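Flagellar motor switch protein FliG (Aquifex aeolicus, PDB 3HJL) probably forms, with FliN, part of the rotor-mounted switch complex at the base of the flagellar basal body, which sets the direction of flagellar rotation. Local coordinates at residues Ser35-Glu38 and Leu39-Phe43; Pro90-Leu93 and Ala94-Phe97; Pro78-Phe81 and Ile82-Lys86; Gln139-Pro142 and Lys143-Ala146. One frame throughout, in Å; residues are numbered along the deposited sequence.

Contact 1 of 4, residues Ser35-Glu38 and Leu39-Phe43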
# COMPACT_ATOMS: atom_id res chain seq x y z
N SER A 35 -8.50 -2.65 59.49
CA SER A 35 -7.39 -2.03 60.21
C SER A 35 -6.33 -1.57 59.22
O SER A 35 -6.45 -1.84 58.02
CB SER A 35 -6.77 -3.04 61.17
OG SER A 35 -6.19 -4.12 60.46
N GLU A 36 -5.29 -0.90 59.71
CA GLU A 36 -4.21 -0.40 58.84
C GLU A 36 -3.36 -1.55 58.28
O GLU A 36 -2.96 -1.51 57.11
CB GLU A 36 -3.34 0.62 59.60
CG GLU A 36 -2.32 1.40 58.74
CD GLU A 36 -2.97 2.25 57.63
OE1 GLU A 36 -2.31 2.47 56.59
OE2 GLU A 36 -4.13 2.68 57.80
N GLU A 37 -3.12 -2.57 59.10
CA GLU A 37 -2.38 -3.78 58.67
C GLU A 37 -3.10 -4.49 57.50
O GLU A 37 -2.46 -4.86 56.51
CB GLU A 37 -2.22 -4.75 59.85
CG GLU A 37 -1.28 -5.93 59.58
CD GLU A 37 -1.01 -6.77 60.83
OE1 GLU A 37 -1.20 -8.01 60.77
OE2 GLU A 37 -0.62 -6.20 61.87
N GLU A 38 -4.42 -4.62 57.61
CA GLU A 38 -5.25 -5.26 56.59
C GLU A 38 -5.26 -4.49 55.29
O GLU A 38 -5.04 -5.07 54.22
CB GLU A 38 -6.68 -5.44 57.11
CG GLU A 38 -6.77 -6.51 58.19
CD GLU A 38 -8.05 -6.47 59.00
OE1 GLU A 38 -8.70 -5.41 59.06
OE2 GLU A 38 -8.39 -7.51 59.62
N LEU A 39 -5.51 -3.18 55.38
CA LEU A 39 -5.46 -2.30 54.21
C LEU A 39 -4.11 -2.35 53.49
O LEU A 39 -4.06 -2.37 52.26
CB LEU A 39 -5.79 -0.85 54.60
CG LEU A 39 -7.26 -0.54 54.90
CD1 LEU A 39 -7.40 0.76 55.69
CD2 LEU A 39 -8.07 -0.48 53.61
N GLN A 40 -3.01 -2.40 54.25
CA GLN A 40 -1.66 -2.50 53.67
C GLN A 40 -1.39 -3.87 53.04
O GLN A 40 -0.64 -3.95 52.06
CB GLN A 40 -0.57 -2.17 54.70
CG GLN A 40 -0.52 -0.69 55.14
CD GLN A 40 -0.34 0.30 53.98
OE1 GLN A 40 -1.01 1.33 53.92
NE2 GLN A 40 0.55 -0.03 53.04
N LYS A 41 -1.94 -4.95 53.61
CA LYS A 41 -1.84 -6.26 52.98
C LYS A 41 -2.55 -6.22 51.62
O LYS A 41 -2.02 -6.71 50.63
CB LYS A 41 -2.41 -7.38 53.86
CG LYS A 41 -1.50 -7.83 55.00
CD LYS A 41 -1.92 -9.19 55.59
CE LYS A 41 -3.21 -9.13 56.37
NZ LYS A 41 -3.10 -8.36 57.63
N LEU A 42 -3.73 -5.61 51.58
CA LEU A 42 -4.47 -5.46 50.33
C LEU A 42 -3.73 -4.59 49.30
O LEU A 42 -3.72 -4.93 48.12
CB LEU A 42 -5.89 -4.96 50.56
CG LEU A 42 -6.83 -6.02 51.18
CD1 LEU A 42 -8.12 -5.40 51.72
CD2 LEU A 42 -7.14 -7.13 50.17
N PHE A 43 -3.07 -3.52 49.75
CA PHE A 43 -2.29 -2.67 48.82
C PHE A 43 -1.07 -3.41 48.27
O PHE A 43 -0.79 -3.32 47.07
CB PHE A 43 -1.84 -1.34 49.48
CG PHE A 43 -2.98 -0.43 49.92
CD1 PHE A 43 -4.07 -0.18 49.08
CD2 PHE A 43 -2.90 0.25 51.13
CE1 PHE A 43 -5.10 0.68 49.49
CE2 PHE A 43 -3.92 1.10 51.54
CZ PHE A 43 -5.02 1.32 50.72
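The L39 side chain lies over the carbonyl oxygen of S35, four residues back at the N-cap: its CG is 3.5 Å from S35 O, and CB and CD1 are nearly as close. That same oxygen takes the amide of L39 in an almost straight bond, 3.1 Å from L39 N to S35 O with 172° at the hydrogen. E37 and K41 stand on another side of the turn. The E37 chain is extended, with CG anti to the backbone N (chi1 -171°), while K41 folds back at its last two torsions and lays NZ beside E37 CG at 3.6 Å. The resulting salt bridge, 3.7 Å from E37 OE1 to K41 NZ, is long. S35 and E38 form a capping box at the start of helix 36-47. S35 N donates to E38 OE1 at 2.8 Å, reaching the anti side of the carboxylate, 26° out of its plane; the return bond from E38 N to S35 OG is weak at 3.4 Å, and S35 OG itself makes a weak bond to E38 OE1. The carboxylate is thus drawn back to the N-cap, beside the start of the helix, where the helix dipole would probably favour its negative charge. Behind this turn, L39 packs on L19 of helix 7-21 and on L34, and L42 meets A15, A16 and L19 of that same helix.

Contact 2 of 4, residues Pro90-Leu93 and Ala94-Phe97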
# COMPACT_ATOMS: atom_id res chain seq x y z
N PRO A 90 -1.50 -4.63 35.95
CA PRO A 90 -0.55 -4.04 34.99
C PRO A 90 -0.51 -4.71 33.61
O PRO A 90 -0.97 -5.85 33.48
CB PRO A 90 0.80 -4.20 35.70
CG PRO A 90 0.62 -5.36 36.59
CD PRO A 90 -0.80 -5.35 37.03
N PRO A 91 0.02 -4.01 32.59
CA PRO A 91 0.10 -4.58 31.25
C PRO A 91 1.32 -5.49 31.08
O PRO A 91 2.27 -5.39 31.86
CB PRO A 91 0.21 -3.35 30.36
CG PRO A 91 0.94 -2.37 31.18
CD PRO A 91 0.58 -2.64 32.62
N THR A 92 1.29 -6.35 30.07
CA THR A 92 2.35 -7.32 29.81
C THR A 92 3.52 -6.65 29.06
O THR A 92 3.35 -5.57 28.48
CB THR A 92 1.83 -8.50 28.95
OG1 THR A 92 1.47 -8.03 27.65
CG2 THR A 92 0.62 -9.14 29.58
N LEU A 93 4.69 -7.29 29.09
CA LEU A 93 5.87 -6.82 28.34
C LEU A 93 5.59 -6.74 26.85
O LEU A 93 6.07 -5.83 26.19
CB LEU A 93 7.11 -7.74 28.55
CG LEU A 93 8.01 -7.50 29.76
CD1 LEU A 93 9.08 -8.60 29.86
CD2 LEU A 93 8.66 -6.14 29.69
N ALA A 94 4.84 -7.72 26.33
CA ALA A 94 4.42 -7.74 24.93
C ALA A 94 3.64 -6.47 24.56
O ALA A 94 3.91 -5.85 23.54
CB ALA A 94 3.57 -8.95 24.66
N GLU A 95 2.68 -6.10 25.41
CA GLU A 95 1.89 -4.86 25.21
C GLU A 95 2.75 -3.61 25.30
O GLU A 95 2.56 -2.68 24.52
CB GLU A 95 0.73 -4.80 26.20
CG GLU A 95 -0.34 -5.84 25.88
CD GLU A 95 -1.44 -5.97 26.92
OE1 GLU A 95 -1.20 -5.66 28.11
OE2 GLU A 95 -2.54 -6.42 26.54
N LYS A 96 3.72 -3.59 26.23
CA LYS A 96 4.68 -2.49 26.33
C LYS A 96 5.54 -2.40 25.06
O LYS A 96 5.82 -1.31 24.58
CB LYS A 96 5.59 -2.65 27.55
CG LYS A 96 4.87 -2.54 28.91
CD LYS A 96 5.74 -3.09 30.04
CE LYS A 96 5.29 -2.62 31.41
NZ LYS A 96 6.09 -3.27 32.51
N PHE A 97 5.95 -3.54 24.53
CA PHE A 97 6.73 -3.58 23.28
C PHE A 97 5.91 -3.09 22.08
O PHE A 97 6.42 -2.36 21.24
CB PHE A 97 7.22 -5.01 23.01
CG PHE A 97 8.36 -5.49 23.91
CD1 PHE A 97 9.13 -6.57 23.51
CD2 PHE A 97 8.71 -4.84 25.11
CE1 PHE A 97 10.18 -7.04 24.31
CE2 PHE A 97 9.76 -5.30 25.90
CZ PHE A 97 10.50 -6.39 25.49
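L93 O takes the amide of F97 in the shortest polar bond here, 2.8 Å from F97 N to L93 O. Above it the side chains of L93 and F97 run alongside each other in one direction, with L93 CD2 4.0 Å from F97 CE2. One residue earlier, T92 OG1 receives the backbone amide of E95, with 3.2 Å between T92 OG1 and E95 N and 162° at the hydrogen, while E95 CG sits against the same oxygen at 3.3 Å. A chi1 of 66° puts OG1 between the backbone N and the carbonyl carbon of T92, turned to E95 N. E95 answers: its extended chain runs back across T92, and OE1 takes T92 N at 3.2 Å from the anti side, 33° out of the carboxylate plane. With both bonds made, T92 and E95 form a capping box at the start of helix 93-114. The other carboxylate oxygen, E95 OE2, accepts from E54 N, so a single side chain joins two parts of the N-terminal domain. Were E95 an alanine, the amides of T92 and E54 would probably lose their acceptor, and P91 CB the oxygen it touches. The K96 chain stretches back along the T92 carbonyl, its CG 3.4 Å from T92 O.

Contact 3 of 4, residues Pro78-Phe81 and Ile82-Lys86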
# COMPACT_ATOMS: atom_id res chain seq x y z
N PRO A 78 -20.94 0.52 35.69
CA PRO A 78 -20.16 -0.70 35.44
C PRO A 78 -18.97 -0.54 34.51
O PRO A 78 -17.98 -1.24 34.69
CB PRO A 78 -21.19 -1.66 34.82
CG PRO A 78 -22.23 -0.80 34.28
CD PRO A 78 -22.32 0.38 35.18
N GLU A 79 -19.05 0.37 33.54
CA GLU A 79 -17.94 0.57 32.60
C GLU A 79 -16.76 1.27 33.29
O GLU A 79 -15.60 1.05 32.92
CB GLU A 79 -18.40 1.37 31.37
CG GLU A 79 -17.64 1.01 30.08
CD GLU A 79 -18.11 -0.30 29.47
OE1 GLU A 79 -19.30 -0.39 29.08
OE2 GLU A 79 -17.28 -1.24 29.35
N GLU A 80 -17.06 2.11 34.27
CA GLU A 80 -16.04 2.78 35.08
C GLU A 80 -15.34 1.79 36.03
O GLU A 80 -14.18 1.96 36.36
CB GLU A 80 -16.67 3.93 35.87
CG GLU A 80 -15.66 4.86 36.55
CD GLU A 80 -16.28 6.17 37.00
OE1 GLU A 80 -16.88 6.88 36.16
OE2 GLU A 80 -16.14 6.51 38.20
N PHE A 81 -16.08 0.77 36.47
CA PHE A 81 -15.51 -0.34 37.24
C PHE A 81 -14.51 -1.15 36.40
O PHE A 81 -13.42 -1.46 36.87
CB PHE A 81 -16.65 -1.24 37.75
CG PHE A 81 -16.19 -2.45 38.51
CD1 PHE A 81 -15.92 -2.37 39.87
CD2 PHE A 81 -16.14 -3.70 37.89
CE1 PHE A 81 -15.54 -3.51 40.59
CE2 PHE A 81 -15.76 -4.83 38.60
CZ PHE A 81 -15.46 -4.73 39.95
N ILE A 82 -14.86 -1.44 35.14
CA ILE A 82 -13.97 -2.20 34.23
C ILE A 82 -12.65 -1.45 34.00
O ILE A 82 -11.58 -2.05 34.03
CB ILE A 82 -14.61 -2.49 32.80
CG1 ILE A 82 -16.05 -3.05 32.87
CG2 ILE A 82 -13.74 -3.44 32.00
CD1 ILE A 82 -16.32 -4.03 34.01
N GLU A 83 -12.74 -0.13 33.77
CA GLU A 83 -11.56 0.71 33.54
C GLU A 83 -10.67 0.77 34.78
O GLU A 83 -9.45 0.75 34.65
CB GLU A 83 -11.97 2.14 33.11
CG GLU A 83 -10.79 3.04 32.64
CD GLU A 83 -11.21 4.51 32.39
OE1 GLU A 83 -10.31 5.37 32.28
OE2 GLU A 83 -12.42 4.80 32.29
N ASN A 84 -11.28 0.87 35.96
CA ASN A 84 -10.52 0.89 37.22
C ASN A 84 -9.73 -0.40 37.45
O ASN A 84 -8.59 -0.34 37.91
CB ASN A 84 -11.43 1.16 38.42
CG ASN A 84 -12.00 2.58 38.43
OD1 ASN A 84 -11.66 3.41 37.58
ND2 ASN A 84 -12.90 2.84 39.35
N ILE A 85 -10.33 -1.55 37.11
CA ILE A 85 -9.61 -2.84 37.16
C ILE A 85 -8.45 -2.86 36.14
O ILE A 85 -7.40 -3.42 36.43
CB ILE A 85 -10.56 -4.06 36.89
CG1 ILE A 85 -11.60 -4.20 38.00
CG2 ILE A 85 -9.75 -5.38 36.81
CD1 ILE A 85 -12.63 -5.22 37.69
N LYS A 86 -8.65 -2.23 34.98
CA LYS A 86 -7.57 -2.11 33.97
C LYS A 86 -6.40 -1.23 34.41
O LYS A 86 -5.29 -1.38 33.87
CB LYS A 86 -8.11 -1.64 32.61
CG LYS A 86 -8.87 -2.73 31.85
CD LYS A 86 -9.26 -2.28 30.46
CE LYS A 86 -9.71 -3.47 29.62
NZ LYS A 86 -10.19 -3.06 28.26
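I85 CD1 presses on the F81 ring, 3.3 Å from F81 CE2 and 3.7 Å from F81 CZ, while I85 CG1 sits over one ring face, away from the ring centre. At the ring's edge, in its plane, I82 CD1 approaches F81 CD2 at 3.9 Å. Two isoleucines therefore bracket the ring from different directions, one over a face and one along the edge. The ring's own torsion makes this possible: with CG opposite the backbone N (chi1 178°), it swings beside the carbonyl carbon and towards the residues that follow. All of this is side-chain packing at spacings of one and four along helix 78-88 of the FliG N-terminal domain, whose i to i+4 backbone bonds set the spacing; I85 N gives to F81 O at 3.1 Å, and I82 N to P78 O, which I82 CG1 also covers at 3.2 Å. The helix packs against helices 7-21 and 54-70: F81 lies on L18 and S21, I85 on V17 and S21, while F81 also reaches I68 and I82 packs on A61. Without the ring, as with a serine here, I82 and I85 would probably lose the surface they pack on, and a gap would open towards both helices. Farther round, N84 ND2 makes a weak hydrogen bond to S21 O.

Contact 4 of 4, residues Gln139-Pro142 and Lys143-Ala146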
# COMPACT_ATOMS: atom_id res chain seq x y z
N GLN A 139 3.27 17.81 16.03
CA GLN A 139 4.16 16.64 16.14
C GLN A 139 5.54 16.81 15.51
O GLN A 139 6.36 15.90 15.62
CB GLN A 139 3.47 15.42 15.52
CG GLN A 139 2.17 15.02 16.19
CD GLN A 139 2.35 14.75 17.65
OE1 GLN A 139 2.88 13.71 18.05
NE2 GLN A 139 1.93 15.70 18.47
N LEU A 140 5.79 17.93 14.84
CA LEU A 140 7.08 18.18 14.18
C LEU A 140 8.02 18.93 15.12
O LEU A 140 7.60 19.43 16.15
CB LEU A 140 6.89 18.98 12.90
CG LEU A 140 6.04 18.36 11.79
CD1 LEU A 140 5.94 19.35 10.62
CD2 LEU A 140 6.59 17.03 11.34
N SER A 141 9.30 19.01 14.74
CA SER A 141 10.27 19.75 15.52
C SER A 141 9.95 21.25 15.36
O SER A 141 9.48 21.65 14.30
CB SER A 141 11.71 19.44 15.04
OG SER A 141 12.01 20.06 13.81
N PRO A 142 10.15 22.05 16.42
CA PRO A 142 9.87 23.50 16.38
C PRO A 142 10.42 24.24 15.16
O PRO A 142 9.77 25.17 14.66
CB PRO A 142 10.54 24.03 17.64
CG PRO A 142 10.57 22.89 18.58
CD PRO A 142 10.57 21.62 17.77
N LYS A 143 11.61 23.85 14.69
CA LYS A 143 12.20 24.49 13.53
C LYS A 143 11.53 24.07 12.22
O LYS A 143 11.41 24.89 11.32
CB LYS A 143 13.72 24.27 13.46
CG LYS A 143 14.43 25.05 12.32
CD LYS A 143 14.15 26.59 12.33
CE LYS A 143 14.67 27.29 11.08
NZ LYS A 143 14.03 28.62 10.86
N LYS A 144 11.11 22.80 12.10
CA LYS A 144 10.32 22.37 10.93
C LYS A 144 8.99 23.08 10.86
O LYS A 144 8.63 23.62 9.81
CB LYS A 144 10.05 20.86 10.90
CG LYS A 144 10.83 20.10 9.86
CD LYS A 144 10.53 20.53 8.43
CE LYS A 144 11.41 19.78 7.46
NZ LYS A 144 11.62 20.46 6.19
N SER A 145 8.24 23.05 11.96
CA SER A 145 6.94 23.71 12.01
C SER A 145 7.06 25.22 11.75
O SER A 145 6.20 25.80 11.09
CB SER A 145 6.22 23.44 13.34
OG SER A 145 7.02 23.82 14.43
N ALA A 146 8.16 25.83 12.20
CA ALA A 146 8.44 27.25 11.93
C ALA A 146 8.68 27.52 10.44
O ALA A 146 8.19 28.50 9.91
CB ALA A 146 9.63 27.72 12.75
O HOH W 1 6.16 21.77 16.36
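S141 and K144 meet through a capping bond at the start of helix 142-150, K144 N to S141 OG, weak at 3.4 Å. The firmer partner of that hydroxyl is E114 of helix 93-114, so S141 OG joins two helices. Among the backbone bonds, S145 N to S141 O is 3.0 Å and almost in line with the carbonyl, with 170° at the oxygen; A146 N to P142 O is equally short, but its donor stands 37° out of the carbonyl plane. A water adds a third kind of link: it donates to L140 O at 2.8 Å and accepts from S145 OG at 2.9 Å, bridging the residue before the cap to the first turn. The chi1 of 56° holds S145 OG beside its own backbone, where it also comes within 3.1 Å of P142 O. Apolar contact is slight, L140 CB to K144 CB at 4.2 Å, and L140 turns its side chain to I113 and E114. The K144 chain runs off from the turn, its NZ bonded to V116 O and S118 OG. In this middle-domain helix start, then, the capping hydroxyl and the ammonium both find their stronger polar partners outside the turn, while the backbone bonds remain regular in length.

Contacts 1, 2 and 3 all belong to the N-terminal domain, whereas contact 4 sits in the middle domain, its nearest atoms about 34 Å from those of contact 1. Contacts 1, 2 and 4 are surface helix starts, each with a hydroxyl at the N-cap; the first two add a glutamate to make a box, while contact 4 has a lysine at that position, its hydroxyl and ammonium bond to residues outside, and a water bridges L140 and S145. Contact 3 is the most buried of the four, though only partly, and packs a ring along one face of a helix. Contacts 1 and 3 both lean on helix 7-21. Helix 93-114, begun in contact 2, supplies E114 to contact 4.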